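Local coordinates for protein eukaryotic Translation Initiation 4E (Schistosoma mansoni, PDB 3HXI) that binds the 7-methylguanosine cap of messenger RNA and, on another surface, a 4E-BP peptide, and probably serves cap-dependent initiation of translation, at residues D14-Y19 with M105-S110; S110-D115 with R119-A124. All coordinates share one frame; numbering follows the deposited sequence.

Contact 1: residues D14-Y19 with M105-S110; sequences DSWSYY and MLLIGS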
loop_
_atom_site.group_PDB
_atom_site.type_symbol
_atom_site.label_atom_id
_atom_site.label_comp_id
_atom_site.label_asym_id
_atom_site.label_seq_id
_atom_site.Cartn_x
_atom_site.Cartn_y
_atom_site.Cartn_z
ATOM N N ASP A 14 -7.787 6.103 10.694
ATOM C CA ASP A 14 -8.259 6.702 9.451
ATOM C C ASP A 14 -9.333 5.901 8.756
ATOM O O ASP A 14 -9.436 4.685 8.939
ATOM C CB ASP A 14 -7.088 6.889 8.469
ATOM C CG ASP A 14 -6.318 8.148 8.733
ATOM O OD1 ASP A 14 -6.836 9.233 8.381
ATOM O OD2 ASP A 14 -5.214 8.063 9.310
ATOM N N SER A 15 -10.121 6.604 7.943
ATOM C CA SER A 15 -10.980 5.977 6.951
ATOM C C SER A 15 -10.160 5.681 5.701
ATOM O O SER A 15 -9.326 6.501 5.293
ATOM C CB SER A 15 -12.139 6.897 6.586
ATOM O OG SER A 15 -13.008 6.239 5.694
ATOM N N TRP A 16 -10.401 4.511 5.115
ATOM C CA TRP A 16 -9.666 4.020 3.942
ATOM C C TRP A 16 -10.623 3.639 2.840
ATOM O O TRP A 16 -11.742 3.185 3.103
ATOM C CB TRP A 16 -8.821 2.781 4.306
ATOM C CG TRP A 16 -7.819 3.029 5.356
ATOM C CD1 TRP A 16 -8.018 2.960 6.706
ATOM C CD2 TRP A 16 -6.436 3.360 5.170
ATOM N NE1 TRP A 16 -6.860 3.271 7.373
ATOM C CE2 TRP A 16 -5.867 3.509 6.457
ATOM C CE3 TRP A 16 -5.627 3.559 4.043
ATOM C CZ2 TRP A 16 -4.525 3.846 6.654
ATOM C CZ3 TRP A 16 -4.279 3.879 4.236
ATOM C CH2 TRP A 16 -3.745 4.030 5.534
ATOM N N SER A 17 -10.172 3.802 1.599
ATOM C CA SER A 17 -10.931 3.315 0.456
ATOM C C SER A 17 -10.128 2.289 -0.341
ATOM O O SER A 17 -8.896 2.362 -0.409
ATOM C CB SER A 17 -11.392 4.466 -0.421
ATOM O OG SER A 17 -12.311 5.269 0.309
ATOM N N TYR A 18 -10.839 1.322 -0.906
ATOM C CA TYR A 18 -10.220 0.181 -1.560
ATOM C C TYR A 18 -10.638 0.178 -3.022
ATOM O O TYR A 18 -11.836 0.279 -3.354
ATOM C CB TYR A 18 -10.677 -1.095 -0.865
ATOM C CG TYR A 18 -9.780 -2.313 -1.003
ATOM C CD1 TYR A 18 -10.082 -3.319 -1.918
ATOM C CD2 TYR A 18 -8.668 -2.496 -0.164
ATOM C CE1 TYR A 18 -9.293 -4.465 -2.018
ATOM C CE2 TYR A 18 -7.861 -3.637 -0.269
ATOM C CZ TYR A 18 -8.198 -4.622 -1.197
ATOM O OH TYR A 18 -7.439 -5.769 -1.315
ATOM N N TYR A 19 -9.655 0.059 -3.902
ATOM C CA TYR A 19 -9.916 0.160 -5.325
ATOM C C TYR A 19 -9.347 -1.018 -6.070
ATOM O O TYR A 19 -8.333 -1.593 -5.663
ATOM C CB TYR A 19 -9.242 1.417 -5.907
ATOM C CG TYR A 19 -9.583 2.724 -5.249
ATOM C CD1 TYR A 19 -10.459 3.611 -5.860
ATOM C CD2 TYR A 19 -8.997 3.099 -4.025
ATOM C CE1 TYR A 19 -10.774 4.837 -5.273
ATOM C CE2 TYR A 19 -9.305 4.316 -3.430
ATOM C CZ TYR A 19 -10.200 5.175 -4.055
ATOM O OH TYR A 19 -10.516 6.383 -3.477
ATOM N N MET A 105 -2.472 -4.514 7.509
ATOM C CA MET A 105 -2.573 -4.466 8.962
ATOM C C MET A 105 -1.691 -3.343 9.537
ATOM O O MET A 105 -2.131 -2.572 10.384
ATOM C CB MET A 105 -2.244 -5.815 9.592
ATOM C CG MET A 105 -3.416 -6.810 9.538
ATOM S SD MET A 105 -3.117 -8.253 10.607
ATOM C CE MET A 105 -1.709 -9.013 9.804
ATOM N N LEU A 106 -0.458 -3.249 9.054
ATOM C CA LEU A 106 0.469 -2.217 9.499
ATOM C C LEU A 106 -0.127 -0.831 9.218
ATOM O O LEU A 106 -0.095 0.050 10.080
ATOM C CB LEU A 106 1.831 -2.403 8.819
ATOM C CG LEU A 106 2.875 -1.279 8.925
ATOM C CD1 LEU A 106 3.213 -0.911 10.374
ATOM C CD2 LEU A 106 4.123 -1.644 8.126
ATOM N N LEU A 107 -0.705 -0.655 8.033
ATOM C CA LEU A 107 -1.281 0.644 7.656
ATOM C C LEU A 107 -2.562 0.984 8.418
ATOM O O LEU A 107 -2.640 2.049 9.017
ATOM C CB LEU A 107 -1.518 0.752 6.152
ATOM C CG LEU A 107 -0.374 1.359 5.324
ATOM C CD1 LEU A 107 0.867 0.487 5.380
ATOM C CD2 LEU A 107 -0.805 1.593 3.871
ATOM N N ILE A 108 -3.558 0.102 8.388
ATOM C CA ILE A 108 -4.871 0.425 8.987
ATOM C C ILE A 108 -4.781 0.442 10.517
ATOM O O ILE A 108 -5.495 1.194 11.183
ATOM C CB ILE A 108 -6.014 -0.539 8.512
ATOM C CG1 ILE A 108 -5.803 -1.962 9.040
ATOM C CG2 ILE A 108 -6.173 -0.528 6.960
ATOM C CD1 ILE A 108 -6.810 -2.308 10.161
ATOM N N GLY A 109 -3.890 -0.382 11.071
ATOM C CA GLY A 109 -3.657 -0.389 12.516
ATOM C C GLY A 109 -2.765 0.762 12.953
ATOM O O GLY A 109 -2.547 0.952 14.158
ATOM N N SER A 110 -2.234 1.514 11.981
ATOM C CA SER A 110 -1.277 2.610 12.226
ATOM C C SER A 110 -0.160 2.194 13.186
ATOM O O SER A 110 0.150 2.916 14.137
ATOM C CB SER A 110 -2.000 3.868 12.751
ATOM O OG SER A 110 -1.133 5.001 12.747
HETATM O O HOH W 1 -5.999 3.685 10.180
#
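W16 carries the direct contact, laying its indole against L107 and I108 in the last turn of helix 96-108. A single water lies at the edge of this ring: the backbone N of D14, at a corner of the chain, donates to the water oxygen over 3.1 Å. W16 shares that water. Its indole NE1 donates to the water oxygen, which lies in the ring plane, and the water in turn donates to I108 O at 2.7 Å. One buried N-H is thus satisfied, and the strand is tied to the last turn of the helix without a direct polar bond. With CG beside the backbone N (chi1 -60°), the indole of W16 reaches across to the helix. There I108 CG2 sits over one face, 3.9 Å from the centroid of the five-membered ring and only 11° off its normal, a clear CH-pi contact. The six-membered ring goes on to L107: W16 CH2 packs against L107 CB at 4.0 Å, the two side chains crossing at about a right angle, and W16 CZ2 approaches L107 O obliquely. F39 of strand 33-41 meets the same indole with its ring. Further on, Y18 OH hydrogen-bonds W100 NE1, from the same helix. The arrangement is helix-on-sheet packing, as in the eIF4E fold, where helices back a curved antiparallel sheet; here the helix end also bears the bound peptide, which packs on I108.

Contact 2: residues S110-D115 with R119-A124; sequences SDWDTD and RQICGA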
loop_
_atom_site.group_PDB
_atom_site.type_symbol
_atom_site.label_atom_id
_atom_site.label_comp_id
_atom_site.label_asym_id
_atom_site.label_seq_id
_atom_site.Cartn_x
_atom_site.Cartn_y
_atom_site.Cartn_z
ATOM N N SER A 110 -2.234 1.514 11.981
ATOM C CA SER A 110 -1.277 2.610 12.226
ATOM C C SER A 110 -0.160 2.194 13.186
ATOM O O SER A 110 0.150 2.916 14.137
ATOM C CB SER A 110 -2.000 3.868 12.751
ATOM O OG SER A 110 -1.133 5.001 12.747
ATOM N N ASP A 111 0.455 1.042 12.932
ATOM C CA ASP A 111 1.414 0.480 13.890
ATOM C C ASP A 111 2.839 0.988 13.644
ATOM O O ASP A 111 3.783 0.207 13.500
ATOM C CB ASP A 111 1.353 -1.058 13.939
ATOM C CG ASP A 111 1.932 -1.609 15.228
ATOM O OD1 ASP A 111 1.976 -0.839 16.214
ATOM O OD2 ASP A 111 2.336 -2.789 15.262
ATOM N N TRP A 112 2.951 2.314 13.570
ATOM C CA TRP A 112 4.208 3.035 13.384
ATOM C C TRP A 112 4.574 3.563 14.749
ATOM O O TRP A 112 3.691 3.816 15.555
ATOM C CB TRP A 112 4.012 4.237 12.436
ATOM C CG TRP A 112 3.304 3.865 11.171
ATOM C CD1 TRP A 112 1.977 4.054 10.882
ATOM C CD2 TRP A 112 3.868 3.191 10.041
ATOM N NE1 TRP A 112 1.692 3.563 9.635
ATOM C CE2 TRP A 112 2.825 3.019 9.096
ATOM C CE3 TRP A 112 5.154 2.724 9.730
ATOM C CZ2 TRP A 112 3.025 2.390 7.854
ATOM C CZ3 TRP A 112 5.354 2.087 8.496
ATOM C CH2 TRP A 112 4.296 1.942 7.567
ATOM N N ASP A 113 5.864 3.759 14.993
ATOM C CA ASP A 113 6.311 4.269 16.289
ATOM C C ASP A 113 5.760 5.667 16.614
ATOM O O ASP A 113 5.369 5.927 17.763
ATOM C CB ASP A 113 7.839 4.220 16.394
ATOM C CG ASP A 113 8.390 2.788 16.527
ATOM O OD1 ASP A 113 7.638 1.868 16.929
ATOM O OD2 ASP A 113 9.596 2.582 16.242
ATOM N N THR A 114 5.688 6.542 15.606
ATOM C CA THR A 114 5.404 7.966 15.804
ATOM C C THR A 114 4.223 8.464 14.975
ATOM O O THR A 114 3.957 7.937 13.893
ATOM C CB THR A 114 6.648 8.827 15.458
ATOM O OG1 THR A 114 6.874 8.785 14.050
ATOM C CG2 THR A 114 7.896 8.295 16.150
ATOM N N ASP A 115 3.530 9.491 15.478
ATOM C CA ASP A 115 2.443 10.156 14.756
ATOM C C ASP A 115 2.918 10.628 13.393
ATOM O O ASP A 115 2.197 10.518 12.408
ATOM C CB ASP A 115 1.888 11.360 15.546
ATOM C CG ASP A 115 1.175 10.956 16.845
ATOM O OD1 ASP A 115 1.035 9.737 17.134
ATOM O OD2 ASP A 115 0.778 11.880 17.606
ATOM N N ARG A 119 1.421 10.224 9.489
ATOM C CA ARG A 119 1.108 11.398 8.667
ATOM C C ARG A 119 1.662 11.287 7.240
ATOM O O ARG A 119 1.099 11.862 6.318
ATOM C CB ARG A 119 1.598 12.686 9.347
ATOM C CG ARG A 119 0.867 12.993 10.665
ATOM C CD ARG A 119 1.170 14.409 11.195
ATOM N NE ARG A 119 2.470 14.490 11.862
ATOM C CZ ARG A 119 2.622 14.534 13.187
ATOM N NH1 ARG A 119 3.826 14.599 13.724
ATOM N NH2 ARG A 119 1.564 14.510 13.979
ATOM N N GLN A 120 2.762 10.553 7.075
ATOM C CA GLN A 120 3.388 10.410 5.757
ATOM C C GLN A 120 2.589 9.469 4.873
ATOM O O GLN A 120 2.680 9.535 3.640
ATOM C CB GLN A 120 4.824 9.870 5.878
ATOM C CG GLN A 120 5.889 10.895 6.168
ATOM C CD GLN A 120 5.939 11.975 5.103
ATOM O OE1 GLN A 120 6.218 11.707 3.918
ATOM N NE2 GLN A 120 5.643 13.191 5.511
ATOM N N ILE A 121 1.807 8.590 5.499
ATOM C CA ILE A 121 1.187 7.477 4.762
ATOM C C ILE A 121 0.035 7.944 3.882
ATOM O O ILE A 121 -0.903 8.609 4.359
ATOM C CB ILE A 121 0.706 6.326 5.714
ATOM C CG1 ILE A 121 1.878 5.726 6.515
ATOM C CG2 ILE A 121 -0.082 5.243 4.919
ATOM C CD1 ILE A 121 2.985 5.037 5.702
ATOM N N CYS A 122 0.102 7.577 2.605
ATOM C CA CYS A 122 -1.009 7.799 1.689
ATOM C C CYS A 122 -1.775 6.514 1.419
ATOM O O CYS A 122 -2.994 6.473 1.558
ATOM C CB CYS A 122 -0.505 8.374 0.370
ATOM S SG CYS A 122 0.221 10.012 0.568
ATOM N N GLY A 123 -1.064 5.459 1.033
ATOM C CA GLY A 123 -1.738 4.203 0.705
ATOM C C GLY A 123 -0.801 3.080 0.300
ATOM O O GLY A 123 0.424 3.252 0.319
ATOM N N ALA A 124 -1.385 1.940 -0.054
ATOM C CA ALA A 124 -0.641 0.743 -0.453
ATOM C C ALA A 124 -1.185 0.200 -1.784
ATOM O O ALA A 124 -2.358 0.416 -2.129
ATOM C CB ALA A 124 -0.716 -0.324 0.632
#
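Apolar packing joins W112 of the loop to I121, the first residue of strand 121-127. The two side chains come from opposite directions, and the tip of the isoleucine, I121 CD1, presses on W112 CZ2 at 3.4 Å, approaching the ring obliquely. I121 CG1 follows along the indole, 3.8 Å from W112 NE1. Chi1 of I121, -60°, puts CG1 beside the backbone N, and the further turn at chi2 (-63°) brings CD1 to the benzo part of the indole. L107 of helix 96-108 touches both residues.

The backbone supplies the hydrogen bond of the contact: R119 N donates to D115 O over 3.0 Å, the i to i+4 bond of the short helix 115-120.

The R119 side chain adds packing of its own. Bent at chi3 (-79°), it lays its guanidinium over the D115 backbone, with D115 C 3.9 Å above the plane of the group and D115 CB 3.5 Å from R119 NH2.

Charge is a looser term. D115 OD2 stays 4.5 Å from R119 NH2 and well out of the guanidinium plane, beyond a salt bridge. R119 instead pairs with E116, while D115 OD1 makes a salt bridge to a basic side chain of the bound peptide. The chemistry therefore implies a divided role: buried apolar packing at W112 and I121, and an exposed acid, D115, paired with the peptide.

The two contacts lie in series along the chain, contact 1 ending at S110, where contact 2 begins, and their centres are about 9 Å apart. Helix 96-108 and helix 115-120 follow one another, and both contacts reach the same antiparallel sheet, contact 1 through strand 11-21 and contact 2 through strand 121-127. L107 bridges them: its CD2 packs on A124 CB and its CD1 on W112 CZ2, both at 3.8 Å. A probable hydrogen bond, L106 O to D111 N, ties the helix end to the loop. Between them they join the end of helix 96-108, the loop and helix 115-120 to the sheet, and the bound peptide touches this helix-and-loop surface, away from the cap pocket.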